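Local coordinates for protein BAG family molecular chaperone regulator 3 (PDB 4HWF) that binds the ATPase domain of HSP70/HSC70 chaperones through its BAG domain and probably regulates programmed cell death and stress responses as a co-chaperone, at residues Ser6-Ile10 / Arg52-Ile56. Numbering follows the deposited sequence.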
loop_
_atom_site.group_PDB
_atom_site.type_symbol
_atom_site.label_atom_id
_atom_site.label_comp_id
_atom_site.label_asym_id
_atom_site.label_seq_id
_atom_site.Cartn_x
_atom_site.Cartn_y
_atom_site.Cartn_z
ATOM N N SER A 6 7.393 -17.073 -0.334
ATOM C CA SER A 6 7.394 -15.766 0.312
ATOM C C SER A 6 6.410 -14.840 -0.374
ATOM O O SER A 6 5.644 -14.158 0.290
ATOM C CB SER A 6 8.787 -15.143 0.318
ATOM O OG SER A 6 9.657 -15.878 1.151
ATOM N N ILE A 7 6.417 -14.821 -1.705
ATOM C CA ILE A 7 5.472 -13.973 -2.425
ATOM C C ILE A 7 4.024 -14.375 -2.139
ATOM O O ILE A 7 3.162 -13.517 -1.946
ATOM C CB ILE A 7 5.741 -13.947 -3.943
ATOM C CG1 ILE A 7 7.096 -13.288 -4.226
ATOM C CG2 ILE A 7 4.626 -13.197 -4.671
ATOM C CD1 ILE A 7 7.507 -13.328 -5.688
ATOM N N SER A 8 3.766 -15.678 -2.102
ATOM C CA SER A 8 2.450 -16.188 -1.716
ATOM C C SER A 8 1.985 -15.667 -0.366
ATOM O O SER A 8 0.847 -15.233 -0.224
ATOM C CB SER A 8 2.457 -17.716 -1.663
ATOM O OG SER A 8 2.311 -18.262 -2.953
ATOM N N ASP A 9 2.862 -15.744 0.630
ATOM C CA ASP A 9 2.520 -15.307 1.981
ATOM C C ASP A 9 2.209 -13.816 2.004
ATOM O O ASP A 9 1.314 -13.365 2.709
ATOM C CB ASP A 9 3.658 -15.623 2.951
ATOM C CG ASP A 9 3.960 -17.115 3.035
ATOM O OD1 ASP A 9 3.090 -17.927 2.640
ATOM O OD2 ASP A 9 5.070 -17.479 3.503
ATOM N N ILE A 10 2.959 -13.048 1.224
ATOM C CA ILE A 10 2.718 -11.619 1.140
ATOM C C ILE A 10 1.343 -11.365 0.532
ATOM O O ILE A 10 0.580 -10.528 1.014
ATOM C CB ILE A 10 3.825 -10.920 0.317
ATOM C CG1 ILE A 10 5.136 -10.916 1.111
ATOM C CG2 ILE A 10 3.421 -9.510 -0.031
ATOM C CD1 ILE A 10 6.362 -10.580 0.268
ATOM N N ARG A 52 8.929 -5.896 1.853
ATOM C CA ARG A 52 9.317 -7.304 1.757
ATOM C C ARG A 52 9.226 -7.810 0.321
ATOM O O ARG A 52 10.072 -8.576 -0.131
ATOM C CB ARG A 52 8.445 -8.204 2.635
ATOM C CG ARG A 52 8.685 -8.075 4.103
ATOM C CD ARG A 52 7.732 -8.982 4.876
ATOM N NE ARG A 52 7.447 -10.234 4.165
ATOM C CZ ARG A 52 8.112 -11.375 4.340
ATOM N NH1 ARG A 52 9.127 -11.434 5.200
ATOM N NH2 ARG A 52 7.759 -12.465 3.657
ATOM N N LEU A 53 8.181 -7.396 -0.379
ATOM C CA LEU A 53 7.949 -7.852 -1.751
ATOM C C LEU A 53 9.063 -7.333 -2.662
ATOM O O LEU A 53 9.658 -8.088 -3.431
ATOM C CB LEU A 53 6.589 -7.350 -2.250
ATOM C CG LEU A 53 6.191 -7.781 -3.669
ATOM C CD1 LEU A 53 6.186 -9.316 -3.799
ATOM C CD2 LEU A 53 4.850 -7.185 -4.078
ATOM N N ASP A 54 9.336 -6.037 -2.553
ATOM C CA ASP A 54 10.394 -5.394 -3.326
ATOM C C ASP A 54 11.762 -6.016 -3.082
ATOM O O ASP A 54 12.542 -6.193 -4.020
ATOM C CB ASP A 54 10.434 -3.889 -3.063
ATOM C CG ASP A 54 9.307 -3.145 -3.770
ATOM O OD1 ASP A 54 8.630 -3.775 -4.623
ATOM O OD2 ASP A 54 9.101 -1.943 -3.471
ATOM N N ALA A 55 12.048 -6.353 -1.827
ATOM C CA ALA A 55 13.324 -6.984 -1.485
ATOM C C ALA A 55 13.462 -8.342 -2.205
ATOM O O ALA A 55 14.556 -8.739 -2.633
ATOM C CB ALA A 55 13.437 -7.157 0.038
ATOM N N ILE A 56 12.347 -9.050 -2.339
ATOM C CA ILE A 56 12.339 -10.314 -3.078
ATOM C C ILE A 56 12.525 -10.081 -4.585
ATOM O O ILE A 56 13.379 -10.695 -5.230
ATOM C CB ILE A 56 11.028 -11.119 -2.804
ATOM C CG1 ILE A 56 11.037 -11.685 -1.379
ATOM C CG2 ILE A 56 10.849 -12.234 -3.827
ATOM C CD1 ILE A 56 9.648 -12.010 -0.845
#
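Ile10 and Ile56 meet methyl to methyl where helix 3-29 and helix 36-57 of the BAG domain's three-helix bundle run antiparallel, their short segments 159° apart in direction and 10.2 Å between axes. This is the tight part. Ile10, the buried member, drives its CD1 against the neighbouring backbone, 3.7 Å from Leu53 N, and the same methyl lies 3.8 Å from Ile56 CD1. With CG1 of Ile10 anti to the carbonyl carbon (chi1 -71°) and an extended chi2, that methyl is carried across to the other helix. No hydrogen bond spans the two segments; the join is mostly apolar packing.

On one flank Ile7, itself exposed, brings CG1 to 3.9 Å from Ile56 CG2 and slightly farther from Leu53 CD1. Arg52 forms the polar, exposed flank: its chain bends at chi3 (35°), turning the guanidinium across the Ile10 side chain, whose CG1 sits at the edge of the group, near its plane, 3.9 Å from Arg52 NE. Asp9 has the opposite charge, but its OD2 stays 5.7 Å from Arg52 NH2, so any electrostatic pull would act without a salt bridge. From the far side of helix 36-57, Asp54 reaches helix 62-86 in a salt bridge with Arg72, joining the third helix. Back in the tight part, the closest pair is a squeezed one: Ser6 CB presses on Ile56 CD1 at 3.5 Å.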